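Local coordinates for FAD-binding oxidoreductase (Gulosibacter chungangensis, PDB 7PBG), which oxidises 4-ethylphenol with a covalently attached FAD, most likely by dehydrogenating the ethyl group to give the corresponding vinylphenol, at residues Pro271-Pro276 / Asp332-Met337; Thr282-Cys287 / His317-Gly322; Ala286-Arg291 / Gly361-Glu366; Leu368-Glu373 / Val378-Ser383. All blocks are in the same frame, centred on the assembly; numbering follows the deposited sequence.

Contact 1: residues Pro271-Pro276 / Asp332-Met337; sequences PLQAAP and DKYIEM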
loop_
_atom_site.group_PDB
_atom_site.type_symbol
_atom_site.label_atom_id
_atom_site.label_comp_id
_atom_site.label_asym_id
_atom_site.label_seq_id
_atom_site.Cartn_x
_atom_site.Cartn_y
_atom_site.Cartn_z
ATOM N N PRO A 271 -0.005 18.762 -13.639
ATOM C CA PRO A 271 0.410 19.791 -12.664
ATOM C C PRO A 271 -0.310 19.833 -11.315
ATOM O O PRO A 271 0.101 20.534 -10.436
ATOM C CB PRO A 271 0.035 21.068 -13.425
ATOM C CG PRO A 271 -1.203 20.686 -14.154
ATOM C CD PRO A 271 -0.836 19.335 -14.699
ATOM N N LEU A 272 -1.300 18.972 -11.089
ATOM C CA LEU A 272 -1.918 18.856 -9.766
ATOM C C LEU A 272 -1.109 17.800 -9.003
ATOM O O LEU A 272 -1.292 16.576 -9.244
ATOM C CB LEU A 272 -3.411 18.531 -9.889
ATOM C CG LEU A 272 -4.334 19.642 -10.406
ATOM C CD1 LEU A 272 -5.746 19.110 -10.633
ATOM C CD2 LEU A 272 -4.366 20.821 -9.429
ATOM N N GLN A 273 -0.168 18.287 -8.187
ATOM C CA GLN A 273 0.807 17.438 -7.456
ATOM C C GLN A 273 0.192 16.873 -6.186
ATOM O O GLN A 273 0.679 15.807 -5.698
ATOM C CB GLN A 273 2.015 18.294 -7.114
ATOM C CG GLN A 273 2.763 18.759 -8.346
ATOM C CD GLN A 273 3.711 19.850 -7.903
ATOM O OE1 GLN A 273 3.286 20.984 -7.729
ATOM N NE2 GLN A 273 5.020 19.547 -7.889
ATOM N N ALA A 274 -0.822 17.551 -5.674
ATOM C CA ALA A 274 -1.689 17.022 -4.612
ATOM C C ALA A 274 -3.118 17.062 -5.131
ATOM O O ALA A 274 -3.442 17.916 -5.949
ATOM C CB ALA A 274 -1.474 17.839 -3.349
ATOM N N ALA A 275 -3.953 16.163 -4.635
ATOM C CA ALA A 275 -5.369 16.081 -5.034
ATOM C C ALA A 275 -6.072 17.339 -4.526
ATOM O O ALA A 275 -6.013 17.643 -3.343
ATOM C CB ALA A 275 -5.966 14.831 -4.467
ATOM N N PRO A 276 -6.592 18.208 -5.419
ATOM C CA PRO A 276 -7.293 19.373 -4.938
ATOM C C PRO A 276 -8.653 18.993 -4.354
ATOM O O PRO A 276 -9.139 17.906 -4.621
ATOM C CB PRO A 276 -7.357 20.296 -6.165
ATOM C CG PRO A 276 -7.355 19.331 -7.335
ATOM C CD PRO A 276 -6.517 18.155 -6.898
ATOM N N ASP A 332 5.759 27.835 -11.383
ATOM C CA ASP A 332 5.175 28.828 -12.303
ATOM C C ASP A 332 4.604 28.106 -13.534
ATOM O O ASP A 332 3.558 28.577 -14.047
ATOM C CB ASP A 332 6.227 29.850 -12.715
ATOM C CG ASP A 332 6.545 30.851 -11.619
ATOM O OD1 ASP A 332 5.853 30.838 -10.548
ATOM O OD2 ASP A 332 7.486 31.620 -11.829
ATOM N N LYS A 333 5.268 27.052 -14.012
ATOM C CA LYS A 333 4.759 26.247 -15.157
ATOM C C LYS A 333 3.463 25.562 -14.756
ATOM O O LYS A 333 2.523 25.564 -15.539
ATOM C CB LYS A 333 5.787 25.210 -15.571
ATOM C CG LYS A 333 6.998 25.798 -16.272
ATOM C CD LYS A 333 6.718 26.067 -17.726
ATOM C CE LYS A 333 7.987 26.259 -18.517
ATOM N NZ LYS A 333 7.658 26.885 -19.812
ATOM N N TYR A 334 3.419 24.935 -13.596
ATOM C CA TYR A 334 2.188 24.207 -13.227
ATOM C C TYR A 334 1.025 25.178 -13.017
ATOM O O TYR A 334 -0.089 24.904 -13.461
ATOM C CB TYR A 334 2.444 23.299 -12.022
ATOM C CG TYR A 334 3.354 22.122 -12.248
ATOM C CD1 TYR A 334 3.786 21.724 -13.510
ATOM C CD2 TYR A 334 3.750 21.336 -11.170
ATOM C CE1 TYR A 334 4.631 20.637 -13.675
ATOM C CE2 TYR A 334 4.594 20.250 -11.323
ATOM C CZ TYR A 334 5.013 19.877 -12.588
ATOM O OH TYR A 334 5.817 18.787 -12.786
ATOM N N ILE A 335 1.256 26.273 -12.298
ATOM C CA ILE A 335 0.193 27.272 -12.038
ATOM C C ILE A 335 -0.351 27.778 -13.373
ATOM O O ILE A 335 -1.542 27.830 -13.533
ATOM C CB ILE A 335 0.746 28.403 -11.156
ATOM C CG1 ILE A 335 1.068 27.895 -9.751
ATOM C CG2 ILE A 335 -0.172 29.618 -11.208
ATOM C CD1 ILE A 335 -0.137 27.668 -8.878
ATOM N N GLU A 336 0.505 28.053 -14.358
ATOM C CA GLU A 336 0.036 28.521 -15.678
ATOM C C GLU A 336 -0.849 27.440 -16.317
ATOM O O GLU A 336 -1.954 27.795 -16.780
ATOM C CB GLU A 336 1.270 28.933 -16.500
ATOM C CG GLU A 336 0.989 29.237 -17.944
ATOM C CD GLU A 336 2.226 29.532 -18.800
ATOM O OE1 GLU A 336 3.247 28.764 -18.737
ATOM O OE2 GLU A 336 2.168 30.517 -19.550
ATOM N N MET A 337 -0.476 26.158 -16.223
ATOM C CA MET A 337 -1.306 25.058 -16.803
ATOM C C MET A 337 -2.675 24.985 -16.106
ATOM O O MET A 337 -3.704 24.839 -16.763
ATOM C CB MET A 337 -0.637 23.694 -16.629
ATOM C CG MET A 337 0.641 23.568 -17.443
ATOM S SD MET A 337 1.454 22.015 -16.982
ATOM C CE MET A 337 3.055 22.251 -17.735
#
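With CG turned beside the backbone N and anti to the carbonyl carbon (chi1 -68°), Y334 leans off helix 328-342 and lays one face of its ring against P271. The motif is a proline-aromatic CH-pi contact, and it joins the helix to the loop that leads from helix 255-266 into strand 277-280 of the large antiparallel sheet. The peptide bond before P271 is cis. P271 CA stands 4.0 Å from the centroid of the Y334 ring and 19° off its normal, while P271 CB packs on Y334 CB at 3.6 Å. One helical turn further on, M337 packs along the same pyrrolidine, its CB 3.9 Å from P271 CG and its SD near P271 CB.

Q273 reaches the tyrosine in a different way. Its extended chain brings the amide to the ring edge, where the amide carbon lies in the ring plane, and the two planes are 83° apart. Q273 NE2 donates to Y325 O; toward the ring the amide makes packing contacts, with no hydrogen bond. At the helix surface, M337 also touches W329 of the second subunit. The amide straddles the CD2-CE2 edge, with Q273 OE1 3.5 Å from Y334 CD2 and Q273 NE2 3.5 Å from Y334 CE2.

Contact 2: residues Thr282-Cys287 / His317-Gly322; sequences TFDAAC and HWIVYG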
loop_
_atom_site.group_PDB
_atom_site.type_symbol
_atom_site.label_atom_id
_atom_site.label_comp_id
_atom_site.label_asym_id
_atom_site.label_seq_id
_atom_site.Cartn_x
_atom_site.Cartn_y
_atom_site.Cartn_z
ATOM N N THR A 282 -21.491 26.435 0.827
ATOM C CA THR A 282 -21.932 26.255 2.226
ATOM C C THR A 282 -20.758 25.800 3.099
ATOM O O THR A 282 -20.655 26.269 4.278
ATOM C CB THR A 282 -23.083 25.254 2.306
ATOM O OG1 THR A 282 -24.057 25.692 1.361
ATOM C CG2 THR A 282 -23.704 25.222 3.684
ATOM N N PHE A 283 -19.898 24.923 2.577
ATOM C CA PHE A 283 -18.783 24.375 3.380
ATOM C C PHE A 283 -17.861 25.540 3.711
ATOM O O PHE A 283 -17.518 25.773 4.878
ATOM C CB PHE A 283 -18.153 23.215 2.616
ATOM C CG PHE A 283 -17.320 22.275 3.444
ATOM C CD1 PHE A 283 -17.115 20.993 2.990
ATOM C CD2 PHE A 283 -16.777 22.656 4.657
ATOM C CE1 PHE A 283 -16.352 20.108 3.725
ATOM C CE2 PHE A 283 -16.026 21.761 5.410
ATOM C CZ PHE A 283 -15.762 20.509 4.910
ATOM N N ASP A 284 -17.490 26.329 2.696
ATOM C CA ASP A 284 -16.577 27.461 2.969
ATOM C C ASP A 284 -17.252 28.434 3.927
ATOM O O ASP A 284 -16.589 28.924 4.858
ATOM C CB ASP A 284 -16.120 28.173 1.692
ATOM C CG ASP A 284 -14.732 27.782 1.181
ATOM O OD1 ASP A 284 -14.064 26.868 1.777
ATOM O OD2 ASP A 284 -14.311 28.432 0.194
ATOM N N ALA A 285 -18.496 28.805 3.668
ATOM C CA ALA A 285 -19.227 29.756 4.531
ATOM C C ALA A 285 -19.186 29.268 5.984
ATOM O O ALA A 285 -18.870 30.027 6.887
ATOM C CB ALA A 285 -20.638 29.904 4.007
ATOM N N ALA A 286 -19.419 27.992 6.204
ATOM C CA ALA A 286 -19.529 27.462 7.583
ATOM C C ALA A 286 -18.177 27.520 8.329
ATOM O O ALA A 286 -18.186 27.466 9.565
ATOM C CB ALA A 286 -20.100 26.082 7.515
ATOM N N CYS A 287 -17.059 27.733 7.614
ATOM C CA CYS A 287 -15.733 27.900 8.225
ATOM C C CYS A 287 -15.467 29.322 8.687
ATOM O O CYS A 287 -14.504 29.505 9.467
ATOM C CB CYS A 287 -14.640 27.398 7.293
ATOM S SG CYS A 287 -14.758 25.610 7.036
ATOM N N HIS A 317 -19.994 29.330 -6.045
ATOM C CA HIS A 317 -20.833 28.196 -5.611
ATOM C C HIS A 317 -19.972 26.938 -5.415
ATOM O O HIS A 317 -20.375 26.071 -4.611
ATOM C CB HIS A 317 -21.929 27.972 -6.645
ATOM C CG HIS A 317 -23.058 28.923 -6.470
ATOM N ND1 HIS A 317 -23.961 28.809 -5.430
ATOM C CD2 HIS A 317 -23.402 30.047 -7.135
ATOM C CE1 HIS A 317 -24.815 29.811 -5.487
ATOM N NE2 HIS A 317 -24.505 30.586 -6.522
ATOM N N TRP A 318 -18.883 26.804 -6.188
ATOM C CA TRP A 318 -17.833 25.772 -6.071
ATOM C C TRP A 318 -16.511 26.516 -5.960
ATOM O O TRP A 318 -16.327 27.525 -6.685
ATOM C CB TRP A 318 -17.833 24.794 -7.255
ATOM C CG TRP A 318 -19.078 23.973 -7.279
ATOM C CD1 TRP A 318 -20.148 24.118 -8.107
ATOM C CD2 TRP A 318 -19.401 22.894 -6.379
ATOM N NE1 TRP A 318 -21.114 23.205 -7.772
ATOM C CE2 TRP A 318 -20.684 22.433 -6.737
ATOM C CE3 TRP A 318 -18.709 22.263 -5.343
ATOM C CZ2 TRP A 318 -21.298 21.359 -6.077
ATOM C CZ3 TRP A 318 -19.309 21.216 -4.677
ATOM C CH2 TRP A 318 -20.581 20.774 -5.057
ATOM N N ILE A 319 -15.660 26.033 -5.075
ATOM C CA ILE A 319 -14.288 26.535 -4.941
ATOM C C ILE A 319 -13.360 25.328 -5.041
ATOM O O ILE A 319 -13.550 24.322 -4.315
ATOM C CB ILE A 319 -14.112 27.281 -3.603
ATOM C CG1 ILE A 319 -15.241 28.267 -3.301
ATOM C CG2 ILE A 319 -12.746 27.915 -3.563
ATOM C CD1 ILE A 319 -16.377 27.710 -2.506
ATOM N N VAL A 320 -12.365 25.448 -5.892
ATOM C CA VAL A 320 -11.209 24.518 -5.964
ATOM C C VAL A 320 -10.077 25.133 -5.158
ATOM O O VAL A 320 -9.753 26.269 -5.404
ATOM C CB VAL A 320 -10.787 24.215 -7.400
ATOM C CG1 VAL A 320 -9.507 23.400 -7.464
ATOM C CG2 VAL A 320 -11.939 23.543 -8.148
ATOM N N TYR A 321 -9.526 24.359 -4.235
ATOM C CA TYR A 321 -8.269 24.707 -3.562
ATOM C C TYR A 321 -7.209 23.666 -3.907
ATOM O O TYR A 321 -7.476 22.463 -3.808
ATOM C CB TYR A 321 -8.465 24.747 -2.050
ATOM C CG TYR A 321 -9.376 25.847 -1.581
ATOM C CD1 TYR A 321 -8.924 27.161 -1.497
ATOM C CD2 TYR A 321 -10.680 25.583 -1.205
ATOM C CE1 TYR A 321 -9.750 28.170 -1.043
ATOM C CE2 TYR A 321 -11.528 26.594 -0.814
ATOM C CZ TYR A 321 -11.055 27.884 -0.691
ATOM O OH TYR A 321 -11.921 28.840 -0.261
ATOM N N GLY A 322 -6.021 24.135 -4.252
ATOM C CA GLY A 322 -4.845 23.314 -4.516
ATOM C C GLY A 322 -3.550 24.019 -4.134
ATOM O O GLY A 322 -3.563 25.206 -3.767
#
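A buried tyrosine-aspartate pair, Y321 with D284, ties helix 281-288 to the face of the large antiparallel sheet on which it lies, a helix-on-sheet packing in which one hydrogen bond spans from strand 318-326 to the helix. The two side chains meet head-on. Y321 OH donates to D284 OD2 at 2.5 Å, a very short bond, and this oxygen lies in the plane of the tyrosine ring at its edge, with the carboxylate turned 55° from that ring. The chi1 of D284, -99°, lies away from the staggered positions, consistent with the pull of two partners: D284 OD1 is taken by R279 in a salt bridge, so both oxygens of this buried group are engaged. Shortening D284 to an alanine is likely to cost the Y321 hydroxyl its acceptor and R279 this salt bridge.

I319, two residues before Y321 on strand 318-326, supplies the apolar side. Its CG2 sits over one face of the Y321 ring, offset toward the rim, and L367 of helix 363-375 also packs against both D284 and Y321. At the start of the strand, H317 and W318 both face F249, a classic beta bulge. Over one face of the carboxylate, I319 CD1 approaches D284 OD2 to 3.5 Å.

Contact 3: residues Ala286-Arg291 / Gly361-Glu366; sequences ACVSKR and GDRASE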
loop_
_atom_site.group_PDB
_atom_site.type_symbol
_atom_site.label_atom_id
_atom_site.label_comp_id
_atom_site.label_asym_id
_atom_site.label_seq_id
_atom_site.Cartn_x
_atom_site.Cartn_y
_atom_site.Cartn_z
ATOM N N ALA A 286 -19.419 27.992 6.204
ATOM C CA ALA A 286 -19.529 27.462 7.583
ATOM C C ALA A 286 -18.177 27.520 8.329
ATOM O O ALA A 286 -18.186 27.466 9.565
ATOM C CB ALA A 286 -20.100 26.082 7.515
ATOM N N CYS A 287 -17.059 27.733 7.614
ATOM C CA CYS A 287 -15.733 27.900 8.225
ATOM C C CYS A 287 -15.467 29.322 8.687
ATOM O O CYS A 287 -14.504 29.505 9.467
ATOM C CB CYS A 287 -14.640 27.398 7.293
ATOM S SG CYS A 287 -14.758 25.610 7.036
ATOM N N VAL A 288 -16.228 30.303 8.220
ATOM C CA VAL A 288 -15.940 31.743 8.460
ATOM C C VAL A 288 -17.190 32.499 8.864
ATOM O O VAL A 288 -17.097 33.712 9.028
ATOM C CB VAL A 288 -15.353 32.436 7.229
ATOM C CG1 VAL A 288 -13.953 31.930 6.951
ATOM C CG2 VAL A 288 -16.286 32.320 6.038
ATOM N N SER A 289 -18.282 31.799 9.112
ATOM C CA SER A 289 -19.548 32.472 9.462
ATOM C C SER A 289 -20.521 31.477 10.072
ATOM O O SER A 289 -20.327 30.275 9.907
ATOM C CB SER A 289 -20.128 33.134 8.264
ATOM O OG SER A 289 -20.619 32.150 7.332
ATOM N N LYS A 290 -21.612 32.003 10.613
ATOM C CA LYS A 290 -22.734 31.207 11.176
ATOM C C LYS A 290 -23.937 31.310 10.236
ATOM O O LYS A 290 -24.040 32.253 9.447
ATOM C CB LYS A 290 -23.128 31.745 12.550
ATOM C CG LYS A 290 -22.054 31.609 13.603
ATOM C CD LYS A 290 -22.569 31.924 15.000
ATOM C CE LYS A 290 -21.550 31.567 16.064
ATOM N NZ LYS A 290 -20.261 32.242 15.793
ATOM N N ARG A 291 -24.788 30.304 10.293
ATOM C CA ARG A 291 -25.911 30.151 9.359
ATOM C C ARG A 291 -26.775 31.400 9.330
ATOM O O ARG A 291 -27.204 31.815 8.261
ATOM C CB ARG A 291 -26.798 29.015 9.857
ATOM C CG ARG A 291 -27.718 28.467 8.778
ATOM C CD ARG A 291 -28.545 27.347 9.336
ATOM N NE ARG A 291 -29.238 26.554 8.299
ATOM C CZ ARG A 291 -30.463 26.762 7.841
ATOM N NH1 ARG A 291 -31.209 27.751 8.302
ATOM N NH2 ARG A 291 -30.947 25.951 6.903
ATOM N N GLY A 361 -10.562 40.770 8.024
ATOM C CA GLY A 361 -11.866 41.067 7.429
ATOM C C GLY A 361 -12.064 40.375 6.079
ATOM O O GLY A 361 -13.158 40.406 5.612
ATOM N N ASP A 362 -11.012 39.828 5.450
ATOM C CA ASP A 362 -11.104 39.326 4.040
ATOM C C ASP A 362 -11.344 37.825 4.155
ATOM O O ASP A 362 -10.362 37.050 4.281
ATOM C CB ASP A 362 -9.871 39.720 3.227
ATOM C CG ASP A 362 -9.871 39.225 1.802
ATOM O OD1 ASP A 362 -10.584 38.257 1.531
ATOM O OD2 ASP A 362 -9.119 39.803 0.973
ATOM N N ARG A 363 -12.605 37.433 4.257
ATOM C CA ARG A 363 -12.923 36.039 4.617
ATOM C C ARG A 363 -12.480 35.094 3.495
ATOM O O ARG A 363 -12.047 33.950 3.820
ATOM C CB ARG A 363 -14.390 35.861 4.987
ATOM C CG ARG A 363 -14.724 36.507 6.320
ATOM C CD ARG A 363 -16.213 36.611 6.529
ATOM N NE ARG A 363 -16.899 37.548 5.617
ATOM C CZ ARG A 363 -18.210 37.779 5.635
ATOM N NH1 ARG A 363 -18.994 37.114 6.474
ATOM N NH2 ARG A 363 -18.732 38.630 4.787
ATOM N N ALA A 364 -12.520 35.514 2.232
ATOM C CA ALA A 364 -11.991 34.657 1.139
ATOM C C ALA A 364 -10.506 34.379 1.436
ATOM O O ALA A 364 -9.999 33.248 1.229
ATOM C CB ALA A 364 -12.139 35.313 -0.222
ATOM N N SER A 365 -9.779 35.409 1.870
ATOM C CA SER A 365 -8.330 35.258 2.123
ATOM C C SER A 365 -8.082 34.327 3.316
ATOM O O SER A 365 -7.111 33.579 3.315
ATOM C CB SER A 365 -7.630 36.565 2.259
ATOM O OG SER A 365 -7.788 37.102 3.560
ATOM N N GLU A 366 -8.996 34.305 4.273
ATOM C CA GLU A 366 -8.888 33.449 5.463
ATOM C C GLU A 366 -9.098 32.014 5.022
ATOM O O GLU A 366 -8.369 31.094 5.497
ATOM C CB GLU A 366 -9.932 33.920 6.467
ATOM C CG GLU A 366 -9.879 33.231 7.814
ATOM C CD GLU A 366 -11.079 33.541 8.695
ATOM O OE1 GLU A 366 -11.696 34.658 8.459
ATOM O OE2 GLU A 366 -11.452 32.651 9.577
HETATM O O HOH W 1 -13.571 30.944 11.234
HETATM O O HOH W 2 -18.537 36.037 9.166
HETATM O O HOH W 3 -14.744 35.032 9.984
#
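R363 touches V288 at two points, CB and CD, and through a water at its tip. R363 CB lies 4.2 Å from V288 CG2. From there chi2, 167°, extends the chain to R363 CD, 3.9 Å from V288 O, and the bend at chi3 (-67°) then sets the direction of the guanidinium. R363 NH1 gives a hydrogen bond to a water at 2.9 Å, and that water donates to V288 O at 2.7 Å; E293 offers the guanidinium a further, long and weak ion pair.

E366, one turn along, runs antiparallel alongside the valine, its OE2 at 3.7 Å from V288 CG1. E366 OE2 is hydrogen-bonded to H382 NE2, and a water links it to C287 O. No direct hydrogen bond crosses this contact. V288 O accepts from two waters, one shared with R363 NH1 and one, by a weak bond, with E366 OE1. D362 stands at the N-cap, where its OD1 accepts from S365 N at 3.0 Å, the N-H arriving well out of the carboxylate plane.

V288, in the weakly bonded last part of helix 281-288, packs against the first turn of helix 363-375. L313 of helix 303-313 touches both V288 and R363, and L367, further along helix 363-375, packs on V288.

Contact 4: residues Leu368-Glu373 / Val378-Ser383; sequences LNARHE and VPNRHS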
loop_
_atom_site.group_PDB
_atom_site.type_symbol
_atom_site.label_atom_id
_atom_site.label_comp_id
_atom_site.label_asym_id
_atom_site.label_seq_id
_atom_site.Cartn_x
_atom_site.Cartn_y
_atom_site.Cartn_z
ATOM N N LEU A 368 -8.615 30.722 1.985
ATOM C CA LEU A 368 -7.470 30.224 1.214
ATOM C C LEU A 368 -6.315 29.975 2.170
ATOM O O LEU A 368 -5.530 29.037 1.985
ATOM C CB LEU A 368 -7.122 31.243 0.111
ATOM C CG LEU A 368 -5.844 30.960 -0.658
ATOM C CD1 LEU A 368 -5.864 29.597 -1.335
ATOM C CD2 LEU A 368 -5.641 32.039 -1.688
ATOM N N ASN A 369 -6.091 30.892 3.119
ATOM C CA ASN A 369 -4.972 30.749 4.048
ATOM C C ASN A 369 -5.084 29.439 4.846
ATOM O O ASN A 369 -4.078 28.798 5.015
ATOM C CB ASN A 369 -4.861 31.957 4.970
ATOM C CG ASN A 369 -3.650 31.842 5.881
ATOM O OD1 ASN A 369 -2.509 31.885 5.413
ATOM N ND2 ASN A 369 -3.885 31.544 7.149
ATOM N N ALA A 370 -6.283 29.060 5.279
ATOM C CA ALA A 370 -6.511 27.836 6.049
ATOM C C ALA A 370 -6.100 26.622 5.196
ATOM O O ALA A 370 -5.432 25.681 5.719
ATOM C CB ALA A 370 -7.952 27.790 6.470
ATOM N N ARG A 371 -6.443 26.625 3.910
ATOM C CA ARG A 371 -6.079 25.494 3.036
ATOM C C ARG A 371 -4.593 25.517 2.732
ATOM O O ARG A 371 -3.971 24.432 2.659
ATOM C CB ARG A 371 -6.905 25.503 1.750
ATOM C CG ARG A 371 -8.410 25.475 1.980
ATOM C CD ARG A 371 -8.886 24.475 2.992
ATOM N NE ARG A 371 -8.512 23.088 2.739
ATOM C CZ ARG A 371 -9.008 22.047 3.405
ATOM N NH1 ARG A 371 -8.690 20.812 3.056
ATOM N NH2 ARG A 371 -9.879 22.262 4.380
ATOM N N HIS A 372 -4.046 26.701 2.465
ATOM C CA HIS A 372 -2.609 26.846 2.216
ATOM C C HIS A 372 -1.847 26.234 3.392
ATOM O O HIS A 372 -0.835 25.573 3.173
ATOM C CB HIS A 372 -2.289 28.307 2.004
ATOM C CG HIS A 372 -0.830 28.551 1.831
ATOM N ND1 HIS A 372 -0.153 28.070 0.761
ATOM C CD2 HIS A 372 0.053 29.239 2.591
ATOM C CE1 HIS A 372 1.100 28.468 0.840
ATOM N NE2 HIS A 372 1.259 29.190 1.965
ATOM N N GLU A 373 -2.293 26.490 4.613
ATOM C CA GLU A 373 -1.657 25.922 5.809
ATOM C C GLU A 373 -1.704 24.388 5.729
ATOM O O GLU A 373 -0.612 23.732 5.792
ATOM C CB GLU A 373 -2.307 26.478 7.059
ATOM C CG GLU A 373 -1.754 27.822 7.452
ATOM C CD GLU A 373 -2.362 28.386 8.715
ATOM O OE1 GLU A 373 -3.360 27.799 9.218
ATOM O OE2 GLU A 373 -1.899 29.474 9.144
ATOM N N VAL A 378 1.081 22.686 7.728
ATOM C CA VAL A 378 0.839 23.489 8.954
ATOM C C VAL A 378 -0.553 23.170 9.430
ATOM O O VAL A 378 -1.536 23.536 8.788
ATOM C CB VAL A 378 0.974 24.983 8.696
ATOM C CG1 VAL A 378 0.717 25.771 9.985
ATOM C CG2 VAL A 378 2.319 25.297 8.121
ATOM N N PRO A 379 -0.688 22.366 10.483
ATOM C CA PRO A 379 -2.018 21.988 10.914
ATOM C C PRO A 379 -2.730 23.168 11.575
ATOM O O PRO A 379 -2.070 24.078 12.145
ATOM C CB PRO A 379 -1.790 20.862 11.935
ATOM C CG PRO A 379 -0.371 20.971 12.348
ATOM C CD PRO A 379 0.374 21.867 11.375
ATOM N N ASN A 380 -4.058 23.141 11.549
ATOM C CA ASN A 380 -4.890 24.190 12.184
ATOM C C ASN A 380 -6.206 23.553 12.628
ATOM O O ASN A 380 -6.374 22.347 12.470
ATOM C CB ASN A 380 -5.066 25.424 11.284
ATOM C CG ASN A 380 -5.768 25.126 9.979
ATOM O OD1 ASN A 380 -6.864 24.569 9.970
ATOM N ND2 ASN A 380 -5.128 25.479 8.866
ATOM N N ARG A 381 -7.102 24.333 13.187
ATOM C CA ARG A 381 -8.477 23.830 13.458
ATOM C C ARG A 381 -9.492 24.808 12.881
ATOM O O ARG A 381 -10.602 24.937 13.395
ATOM C CB ARG A 381 -8.661 23.615 14.947
ATOM C CG ARG A 381 -8.393 24.841 15.784
ATOM C CD ARG A 381 -8.521 24.439 17.239
ATOM N NE ARG A 381 -7.504 23.476 17.631
ATOM C CZ ARG A 381 -7.401 22.917 18.842
ATOM N NH1 ARG A 381 -8.302 23.161 19.782
ATOM N NH2 ARG A 381 -6.427 22.067 19.100
ATOM N N HIS A 382 -9.121 25.458 11.795
ATOM C CA HIS A 382 -10.010 26.417 11.112
ATOM C C HIS A 382 -11.385 25.789 10.864
ATOM O O HIS A 382 -12.357 26.478 11.182
ATOM C CB HIS A 382 -9.335 26.926 9.838
ATOM C CG HIS A 382 -10.030 28.106 9.266
ATOM N ND1 HIS A 382 -10.867 28.011 8.156
ATOM C CD2 HIS A 382 -10.039 29.391 9.674
ATOM C CE1 HIS A 382 -11.345 29.221 7.886
ATOM N NE2 HIS A 382 -10.876 30.078 8.831
ATOM N N SER A 383 -11.476 24.545 10.362
ATOM C CA SER A 383 -12.750 23.853 10.024
ATOM C C SER A 383 -13.573 23.515 11.277
ATOM O O SER A 383 -14.737 23.163 11.081
ATOM C CB SER A 383 -12.546 22.598 9.187
ATOM O OG SER A 383 -11.680 22.899 8.114
#
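A single side-chain nitrogen, N380 ND2, gives hydrogen bonds to two acceptors on helix 363-375, one in the backbone and one in a side chain. The same residue forms an Asx turn, in which N380 OD1 accepts from H382 N at 3.0 Å. The chain leaves the helix, doubles back beside its last turns and is fastened there by N380 ND2 and V378 N, while the Asx turn shapes the loop itself. CG of N380 lies between the backbone N and the carbonyl carbon (chi1 62°), and from there the amide faces the helix. N380 ND2 reaches A370 O at 3.2 Å, in the carbonyl plane and on a lone pair, and reaches E373 OE1 at 2.9 Å on the anti lone pair of that oxygen. With its oxygen held as well, the amide can hardly rotate. Without the amide, as with a leucine at this position, A370 O and E373 OE1 would both probably lose this donor and the Asx turn its acceptor.

Closer to the helix end, V378 N donates to E373 O at 2.8 Å from well above the carbonyl plane, and the valine side chain lies obliquely across E373, V378 CB to E373 CB at 4.0 Å.

The S383 end of segment 378-383 borders the flavin pocket. R371 and S383 both bind E152, an FAD-binding residue, R371 through a salt bridge and S383 through its hydroxyl, and R371 also makes a cation-pi contact with Y169, another FAD-binding residue. Beside them the H382 ring takes A370 CB over one face, 3.7 Å from its centroid and 30° off the normal.

Contact 2 is the buried member of the set, and contacts 1, 3 and 4 are only partly buried. Contact 1 lies toward the second subunit and relies on apolar and aromatic packing, whereas contact 2 sets a short polar bond within the interior. Contacts 2 and 3 share helix 281-288, and contacts 3 and 4 share helix 363-375, so the three form a continuous patch in which C287 also packs on H382 and S383. Water mediates the polar links of contact 3, while contact 4, nearest the flavin, uses direct hydrogen bonds from a side-chain amide and a backbone N-H. P276 touches the strand of contact 2, joining contact 1 to the others through the sheet.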